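Lipolytic protein G-D-S-L family (Veillonella parvula DSM 2008, PDB 4RW0) probably hydrolyses ester bonds of lipids or other acylated substrates. Local coordinates at residues A62-T76 with I96-E110. Numbering follows the deposited sequence.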
ATOM      1  N   ALA A  62      14.196 -13.064  -8.299  1.00 23.51           N
ATOM      2  CA  ALA A  62      13.155 -13.853  -7.610  1.00 21.87           C
ATOM      3  C   ALA A  62      13.033 -15.278  -8.065  1.00 26.60           C
ATOM      4  O   ALA A  62      13.022 -15.525  -9.239  1.00 28.94           O
ATOM      5  CB  ALA A  62      11.805 -13.183  -7.772  1.00 24.30           C
ATOM      6  N   VAL A  63      12.943 -16.204  -7.139  1.00 22.27           N
ATOM      7  CA  VAL A  63      12.640 -17.603  -7.468  1.00 24.79           C
ATOM      8  C   VAL A  63      11.176 -17.748  -7.892  1.00 25.91           C
ATOM      9  O   VAL A  63      10.318 -16.924  -7.536  1.00 24.69           O
ATOM     10  CB  VAL A  63      12.923 -18.520  -6.300  1.00 26.12           C
ATOM     11  CG1 VAL A  63      14.364 -18.365  -5.840  1.00 27.70           C
ATOM     12  CG2 VAL A  63      11.969 -18.222  -5.140  1.00 26.75           C
ATOM     13  N   SER A  64      10.876 -18.783  -8.662  1.00 26.92           N
ATOM     14  CA  SER A  64       9.449 -19.078  -9.018  1.00 30.79           C
ATOM     15  C   SER A  64       8.738 -19.494  -7.767  1.00 27.34           C
ATOM     16  O   SER A  64       9.253 -20.297  -7.008  1.00 26.08           O
ATOM     17  CB  SER A  64       9.295 -20.309  -9.930  1.00 33.37           C
ATOM     18  OG  SER A  64      10.030 -20.049 -11.067  1.00 44.38           O
ATOM     19  N   ASP A  65       7.510 -19.049  -7.611  1.00 27.33           N
ATOM     20  CA  ASP A  65       6.775 -19.382  -6.397  1.00 29.51           C
ATOM     21  C   ASP A  65       5.325 -19.199  -6.716  1.00 29.97           C
ATOM     22  O   ASP A  65       4.856 -18.066  -6.809  1.00 27.50           O
ATOM     23  CB  ASP A  65       7.195 -18.473  -5.242  1.00 29.88           C
ATOM     24  CG  ASP A  65       6.499 -18.839  -3.908  1.00 39.40           C
ATOM     25  OD1 ASP A  65       5.516 -19.648  -3.975  1.00 34.09           O
ATOM     26  OD2 ASP A  65       6.921 -18.286  -2.826  1.00 34.14           O
ATOM     27  N   PRO A  66       4.600 -20.310  -6.881  1.00 34.21           N
ATOM     28  CA  PRO A  66       3.223 -20.185  -7.394  1.00 35.22           C
ATOM     29  C   PRO A  66       2.224 -19.774  -6.270  1.00 35.54           C
ATOM     30  O   PRO A  66       1.078 -19.488  -6.584  1.00 32.68           O
ATOM     31  CB  PRO A  66       2.925 -21.609  -7.928  1.00 35.77           C
ATOM     32  CG  PRO A  66       3.701 -22.489  -6.973  1.00 37.52           C
ATOM     33  CD  PRO A  66       4.969 -21.722  -6.615  1.00 35.12           C
ATOM     34  N   THR A  67       2.633 -19.707  -4.999  1.00 30.41           N
ATOM     35  CA  THR A  67       1.736 -19.086  -4.022  1.00 34.35           C
ATOM     36  C   THR A  67       2.109 -17.685  -3.512  1.00 34.05           C
ATOM     37  O   THR A  67       1.416 -17.115  -2.621  1.00 30.28           O
ATOM     38  CB  THR A  67       1.564 -19.967  -2.814  1.00 34.52           C
ATOM     39  OG1 THR A  67       2.814 -20.062  -2.123  1.00 30.27           O
ATOM     40  CG2 THR A  67       0.992 -21.358  -3.275  1.00 37.25           C
ATOM     41  N   ARG A  68       3.161 -17.102  -4.073  1.00 27.13           N
ATOM     42  CA  ARG A  68       3.564 -15.739  -3.676  1.00 26.33           C
ATOM     43  C   ARG A  68       2.513 -14.705  -3.976  1.00 23.68           C
ATOM     44  O   ARG A  68       1.923 -14.706  -5.043  1.00 23.16           O
ATOM     45  CB  ARG A  68       4.890 -15.352  -4.358  1.00 25.04           C
ATOM     46  CG  ARG A  68       5.368 -13.915  -4.132  1.00 23.56           C
ATOM     47  CD  ARG A  68       6.515 -13.595  -5.056  1.00 19.22           C
ATOM     48  NE  ARG A  68       7.683 -14.342  -4.735  1.00 20.68           N
ATOM     49  CZ  ARG A  68       8.408 -15.040  -5.622  1.00 20.55           C
ATOM     50  NH1 ARG A  68       8.096 -15.040  -6.904  1.00 20.23           N
ATOM     51  NH2 ARG A  68       9.514 -15.629  -5.231  1.00 22.55           N
ATOM     52  N   HIS A  69       2.314 -13.782  -3.026  1.00 20.56           N
ATOM     53  CA  HIS A  69       1.598 -12.559  -3.258  1.00 21.93           C
ATOM     54  C   HIS A  69       2.529 -11.358  -3.147  1.00 20.28           C
ATOM     55  O   HIS A  69       3.534 -11.371  -2.418  1.00 22.44           O
ATOM     56  CB  HIS A  69       0.374 -12.449  -2.263  1.00 23.80           C
ATOM     57  CG  HIS A  69      -0.727 -13.425  -2.592  1.00 23.18           C
ATOM     58  ND1 HIS A  69      -0.636 -14.776  -2.314  1.00 27.18           N
ATOM     59  CD2 HIS A  69      -1.956 -13.241  -3.133  1.00 26.68           C
ATOM     60  CE1 HIS A  69      -1.743 -15.387  -2.696  1.00 26.50           C
ATOM     61  NE2 HIS A  69      -2.547 -14.482  -3.225  1.00 28.84           N
ATOM     62  N   ILE A  70       2.206 -10.344  -3.892  1.00 19.28           N
ATOM     63  CA  ILE A  70       2.965  -9.113  -3.974  1.00 19.50           C
ATOM     64  C   ILE A  70       2.015  -7.970  -3.680  1.00 20.18           C
ATOM     65  O   ILE A  70       1.087  -7.684  -4.442  1.00 21.46           O
ATOM     66  CB  ILE A  70       3.634  -8.926  -5.322  1.00 21.23           C
ATOM     67  CG1 ILE A  70       4.508 -10.102  -5.617  1.00 22.15           C
ATOM     68  CG2 ILE A  70       4.419  -7.620  -5.403  1.00 21.45           C
ATOM     69  CD1 ILE A  70       4.921 -10.222  -7.027  1.00 24.46           C
ATOM     70  N   PHE A  71       2.263  -7.285  -2.563  1.00 17.72           N
ATOM     71  CA  PHE A  71       1.481  -6.116  -2.221  1.00 17.98           C
ATOM     72  C   PHE A  71       2.137  -4.837  -2.772  1.00 16.55           C
ATOM     73  O   PHE A  71       3.324  -4.714  -2.656  1.00 20.61           O
ATOM     74  CB  PHE A  71       1.376  -6.025  -0.675  1.00 18.76           C
ATOM     75  CG  PHE A  71       0.814  -4.680  -0.200  1.00 20.54           C
ATOM     76  CD1 PHE A  71      -0.569  -4.500  -0.099  1.00 19.57           C
ATOM     77  CD2 PHE A  71       1.620  -3.587  -0.011  1.00 20.44           C
ATOM     78  CE1 PHE A  71      -1.096  -3.309   0.286  1.00 18.42           C
ATOM     79  CE2 PHE A  71       1.065  -2.353   0.371  1.00 19.78           C
ATOM     80  CZ  PHE A  71      -0.311  -2.228   0.485  1.00 19.72           C
ATOM     81  N   LEU A  72       1.395  -3.920  -3.370  1.00 17.53           N
ATOM     82  CA  LEU A  72       1.899  -2.678  -3.895  1.00 21.42           C
ATOM     83  C   LEU A  72       0.989  -1.526  -3.422  1.00 21.15           C
ATOM     84  O   LEU A  72      -0.239  -1.585  -3.490  1.00 22.08           O
ATOM     85  CB  LEU A  72       1.769  -2.617  -5.429  1.00 25.33           C
ATOM     86  CG  LEU A  72       2.296  -3.779  -6.167  1.00 31.54           C
ATOM     87  CD1 LEU A  72       1.996  -3.617  -7.640  1.00 30.18           C
ATOM     88  CD2 LEU A  72       3.786  -3.785  -5.890  1.00 33.29           C
HETATM   89  N   MSE A  73       1.610  -0.439  -3.078  1.00 20.30           N
HETATM   90  CA  MSE A  73       0.869   0.791  -2.786  1.00 19.57           C
HETATM   91  C   MSE A  73       1.782   1.977  -2.873  1.00 20.68           C
HETATM   92  O   MSE A  73       2.856   2.008  -2.196  1.00 20.49           O
HETATM   93  CB  MSE A  73       0.240   0.674  -1.359  1.00 20.86           C
HETATM   94  CG  MSE A  73      -0.430   1.971  -1.043  1.00 21.80           C
HETATM   95 SE   MSE A  73      -1.390   1.859   0.737  1.00 24.75          SE
HETATM   96  CE  MSE A  73       0.114   1.597   2.029  1.00 22.19           C
ATOM     97  N   CYS A  74       1.429   3.019  -3.645  1.00 21.13           N
ATOM     98  CA  CYS A  74       2.313   4.174  -3.767  1.00 23.55           C
ATOM     99  C   CYS A  74       1.579   5.368  -4.403  1.00 25.36           C
ATOM    100  O   CYS A  74       0.457   5.243  -4.850  1.00 24.77           O
ATOM    101  CB  CYS A  74       3.532   3.783  -4.626  1.00 27.70           C
ATOM    102  SG  CYS A  74       5.050   4.652  -4.198  1.00 32.25           S
ATOM    103  N   GLY A  75       2.214   6.519  -4.431  1.00 24.81           N
ATOM    104  CA  GLY A  75       1.692   7.663  -5.176  1.00 25.38           C
ATOM    105  C   GLY A  75       1.550   8.913  -4.403  1.00 27.10           C
ATOM    106  O   GLY A  75       1.581  10.009  -4.967  1.00 29.27           O
ATOM    107  N   THR A  76       1.459   8.796  -3.072  1.00 24.89           N
ATOM    108  CA  THR A  76       1.452  10.003  -2.243  1.00 26.16           C
ATOM    109  C   THR A  76       2.526  11.005  -2.553  1.00 26.95           C
ATOM    110  O   THR A  76       2.255  12.224  -2.641  1.00 24.90           O
ATOM    111  CB  THR A  76       1.537   9.616  -0.732  1.00 27.76           C
ATOM    112  OG1 THR A  76       0.350   8.898  -0.416  1.00 31.80           O
ATOM    113  CG2 THR A  76       1.735  10.837   0.203  1.00 29.97           C
ATOM    114  N   ILE A  96       1.675  -2.862 -11.509  1.00 23.02           N
ATOM    115  CA  ILE A  96       0.827  -4.000 -11.273  1.00 23.05           C
ATOM    116  C   ILE A  96       1.047  -5.071 -12.329  1.00 25.50           C
ATOM    117  O   ILE A  96       1.116  -6.272 -12.020  1.00 25.65           O
ATOM    118  CB  ILE A  96      -0.668  -3.571 -11.233  1.00 25.80           C
ATOM    119  CG1 ILE A  96      -0.990  -2.677 -10.024  1.00 26.77           C
ATOM    120  CG2 ILE A  96      -1.590  -4.773 -11.279  1.00 25.27           C
ATOM    121  CD1 ILE A  96      -2.282  -1.876 -10.161  1.00 28.12           C
ATOM    122  N   GLU A  97       1.213  -4.638 -13.572  1.00 29.45           N
ATOM    123  CA  GLU A  97       1.491  -5.610 -14.715  1.00 28.36           C
ATOM    124  C   GLU A  97       2.833  -6.270 -14.547  1.00 25.52           C
ATOM    125  O   GLU A  97       2.956  -7.495 -14.682  1.00 27.66           O
ATOM    126  CB  GLU A  97       1.426  -4.884 -16.040  1.00 31.69           C
ATOM    127  CG  GLU A  97       0.026  -4.373 -16.340  1.00 35.87           C
ATOM    128  CD  GLU A  97      -0.063  -3.457 -17.581  1.00 44.76           C
ATOM    129  OE1 GLU A  97       0.977  -2.908 -18.076  1.00 44.29           O
ATOM    130  OE2 GLU A  97      -1.218  -3.278 -18.042  1.00 47.81           O
ATOM    131  N   LEU A  98       3.826  -5.488 -14.130  1.00 24.68           N
ATOM    132  CA  LEU A  98       5.132  -6.062 -13.848  1.00 24.62           C
ATOM    133  C   LEU A  98       5.096  -7.049 -12.710  1.00 25.89           C
ATOM    134  O   LEU A  98       5.498  -8.208 -12.857  1.00 22.58           O
ATOM    135  CB  LEU A  98       6.143  -4.943 -13.591  1.00 27.69           C
ATOM    136  CG  LEU A  98       7.518  -5.418 -13.126  1.00 32.37           C
ATOM    137  CD1 LEU A  98       8.169  -6.297 -14.217  1.00 37.00           C
ATOM    138  CD2 LEU A  98       8.385  -4.225 -12.704  1.00 31.60           C
ATOM    139  N   ALA A  99       4.539  -6.650 -11.542  1.00 24.42           N
ATOM    140  CA  ALA A  99       4.504  -7.572 -10.419  1.00 24.13           C
ATOM    141  C   ALA A  99       3.718  -8.840 -10.717  1.00 23.39           C
ATOM    142  O   ALA A  99       4.043  -9.921 -10.210  1.00 22.15           O
ATOM    143  CB  ALA A  99       3.922  -6.826  -9.176  1.00 24.10           C
ATOM    144  N   SER A 100       2.700  -8.738 -11.562  1.00 25.67           N
ATOM    145  CA  SER A 100       1.884  -9.916 -11.917  1.00 29.07           C
ATOM    146  C   SER A 100       2.620 -11.050 -12.585  1.00 28.22           C
ATOM    147  O   SER A 100       2.166 -12.192 -12.518  1.00 29.52           O
ATOM    148  CB  SER A 100       0.750  -9.564 -12.873  1.00 30.19           C
ATOM    149  OG  SER A 100      -0.156  -8.818 -12.109  1.00 40.84           O
ATOM    150  N   THR A 101       3.790 -10.757 -13.138  1.00 27.53           N
ATOM    151  CA  THR A 101       4.582 -11.821 -13.758  1.00 29.57           C
ATOM    152  C   THR A 101       5.310 -12.666 -12.743  1.00 30.66           C
ATOM    153  O   THR A 101       5.824 -13.727 -13.118  1.00 28.03           O
ATOM    154  CB  THR A 101       5.603 -11.238 -14.732  1.00 30.16           C
ATOM    155  OG1 THR A 101       6.537 -10.434 -14.005  1.00 34.31           O
ATOM    156  CG2 THR A 101       4.924 -10.377 -15.811  1.00 31.62           C
ATOM    157  N   LYS A 102       5.384 -12.222 -11.459  1.00 25.22           N
ATOM    158  CA  LYS A 102       6.111 -12.998 -10.433  1.00 26.99           C
ATOM    159  C   LYS A 102       5.276 -13.432  -9.245  1.00 24.41           C
ATOM    160  O   LYS A 102       5.746 -14.150  -8.371  1.00 24.47           O
ATOM    161  CB  LYS A 102       7.297 -12.160  -9.883  1.00 31.58           C
ATOM    162  CG  LYS A 102       8.282 -11.739 -10.973  1.00 32.53           C
ATOM    163  CD  LYS A 102       9.123 -12.929 -11.344  1.00 36.35           C
ATOM    164  CE  LYS A 102      10.007 -12.551 -12.515  1.00 40.34           C
ATOM    165  NZ  LYS A 102      10.771 -13.762 -12.850  1.00 41.85           N
ATOM    166  N   GLY A 103       4.031 -12.994  -9.221  1.00 27.65           N
ATOM    167  CA  GLY A 103       3.131 -13.387  -8.162  1.00 29.46           C
ATOM    168  C   GLY A 103       1.732 -12.790  -8.366  1.00 25.67           C
ATOM    169  O   GLY A 103       1.463 -12.088  -9.319  1.00 27.73           O
HETATM  170  N   MSE A 104       0.865 -13.085  -7.435  1.00 24.86           N
HETATM  171  CA  MSE A 104      -0.527 -12.545  -7.414  1.00 25.54           C
HETATM  172  C   MSE A 104      -0.504 -11.256  -6.629  1.00 25.80           C
HETATM  173  O   MSE A 104      -0.075 -11.225  -5.456  1.00 24.61           O
HETATM  174  CB  MSE A 104      -1.378 -13.617  -6.719  1.00 25.76           C
HETATM  175  CG  MSE A 104      -1.534 -14.903  -7.581  1.00 31.13           C
HETATM  176 SE   MSE A 104      -2.481 -16.260  -6.567  0.54 27.85          SE
HETATM  177  CE  MSE A 104      -0.978 -17.039  -5.585  1.00 39.21           C
ATOM    178  N   VAL A 105      -0.981 -10.191  -7.244  1.00 24.78           N
ATOM    179  CA  VAL A 105      -0.842  -8.864  -6.750  1.00 25.62           C
ATOM    180  C   VAL A 105      -2.013  -8.529  -5.819  1.00 29.00           C
ATOM    181  O   VAL A 105      -3.137  -8.979  -6.020  1.00 26.44           O
ATOM    182  CB  VAL A 105      -0.831  -7.871  -7.902  1.00 27.64           C
ATOM    183  CG1 VAL A 105      -0.941  -6.456  -7.442  1.00 30.44           C
ATOM    184  CG2 VAL A 105       0.462  -8.009  -8.719  1.00 31.79           C
ATOM    185  N   ILE A 106      -1.696  -7.766  -4.799  1.00 22.62           N
ATOM    186  CA  ILE A 106      -2.692  -7.123  -3.906  1.00 24.16           C
ATOM    187  C   ILE A 106      -2.417  -5.660  -3.905  1.00 23.17           C
ATOM    188  O   ILE A 106      -1.280  -5.231  -3.693  1.00 22.25           O
ATOM    189  CB  ILE A 106      -2.595  -7.690  -2.485  1.00 24.89           C
ATOM    190  CG1 ILE A 106      -2.798  -9.184  -2.503  1.00 24.38           C
ATOM    191  CG2 ILE A 106      -3.615  -6.986  -1.602  1.00 23.25           C
ATOM    192  CD1 ILE A 106      -2.321  -9.886  -1.256  1.00 26.43           C
ATOM    193  N   ILE A 107      -3.456  -4.872  -4.155  1.00 21.97           N
ATOM    194  CA  ILE A 107      -3.341  -3.459  -4.252  1.00 23.42           C
ATOM    195  C   ILE A 107      -3.817  -2.746  -2.975  1.00 26.47           C
ATOM    196  O   ILE A 107      -4.887  -3.077  -2.465  1.00 26.33           O
ATOM    197  CB  ILE A 107      -4.225  -2.935  -5.435  1.00 28.35           C
ATOM    198  CG1 ILE A 107      -3.744  -3.506  -6.754  1.00 31.69           C
ATOM    199  CG2 ILE A 107      -4.153  -1.436  -5.552  1.00 31.40           C
ATOM    200  CD1 ILE A 107      -4.689  -3.224  -7.904  1.00 37.09           C
ATOM    201  N   GLY A 108      -3.032  -1.790  -2.473  1.00 22.71           N
ATOM    202  CA  GLY A 108      -3.453  -0.974  -1.339  1.00 23.27           C
ATOM    203  C   GLY A 108      -3.861   0.373  -1.826  1.00 22.78           C
ATOM    204  O   GLY A 108      -3.229   0.921  -2.722  1.00 21.86           O
ATOM    205  N   LEU A 109      -4.962   0.906  -1.310  1.00 24.42           N
ATOM    206  CA  LEU A 109      -5.397   2.256  -1.668  1.00 24.36           C
ATOM    207  C   LEU A 109      -4.820   3.176  -0.626  1.00 25.80           C
ATOM    208  O   LEU A 109      -5.188   3.084   0.537  1.00 24.73           O
ATOM    209  CB  LEU A 109      -6.920   2.355  -1.679  1.00 26.28           C
ATOM    210  CG  LEU A 109      -7.608   1.284  -2.499  1.00 26.11           C
ATOM    211  CD1 LEU A 109      -9.139   1.400  -2.428  1.00 28.40           C
ATOM    212  CD2 LEU A 109      -7.155   1.333  -3.948  1.00 26.23           C
ATOM    213  N   GLU A 110      -3.991   4.116  -1.052  1.00 22.75           N
ATOM    214  CA  GLU A 110      -3.292   4.941  -0.142  1.00 23.71           C
ATOM    215  C   GLU A 110      -4.262   5.926   0.576  1.00 23.57           C
ATOM    216  O   GLU A 110      -5.313   6.264   0.065  1.00 23.42           O
ATOM    217  CB  GLU A 110      -2.139   5.669  -0.819  1.00 26.64           C
ATOM    218  CG  GLU A 110      -0.972   5.899   0.172  1.00 34.29           C
ATOM    219  CD  GLU A 110       0.439   6.000  -0.473  1.00 37.49           C
ATOM    220  OE1 GLU A 110       0.525   6.282  -1.691  1.00 35.97           O
ATOM    221  OE2 GLU A 110       1.443   5.805   0.273  1.00 36.33           O
TER
HETATM  222  O   HOH W   1      11.059 -16.092 -11.129  1.00 43.17           O
HETATM  223  O   HOH W   2       6.740 -16.922  -9.327  1.00 35.98           O
HETATM  224  O   HOH W   3      -1.519   2.564  -4.480  1.00 25.04           O
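The side chain of selenomethionine Met104 lies across the His69 ring: its CB sits over one face, 4.0 Å from the ring centroid in a CH-pi contact, its SE approaches obliquely, and a bend at chi3 (-85°) brings CE round to CE1. Further along the same side of the sheet, Ile106 sets CD1 against His69 CB and CG2 beside Phe71 CD1. Next comes Gly108, whose CA lies 3.7 Å from Phe71 CE1; any CB here would run into the ring, so lack of a side chain is what lets the aromatic settle. Beneath these contacts runs a parallel ladder from Met104 N to Arg68 O through to Gly108 N and Leu72 O. Strands 69-73 and 104-108, joined through helix 85-100, form a beta-alpha-beta crossover, the repeating element of the three-layer alpha/beta/alpha SGNH-hydrolase fold; strand 4-10 pairs with the other edge of 69-73. The connecting helix packs on the reverse side, where Leu72 CD1 meets Ile96 CG1 at 3.9 Å and Ala99 CB touches both Leu72 CD1 and Ile70 CG2. At the N-terminal end, Arg68 NH1 donates in its guanidinium plane to Lys102 O (2.9 Å), NH1 and NH2 both grip Val63 O, and NE makes a salt bridge to Glu5. A methionine in place of Arg68 would probably leave Val63 O and Lys102 O without these donors and Glu5 without its charged mate, freeing the 62-68 loop to shift. Past the strands' C-terminal ends, Glu110 OE1 accepts from Thr76 N at 3.0 Å, the donor standing 46° out of the carboxylate plane, at the start of helix 76-80. Glu110 OE2 lies close to Asp11, a like charge.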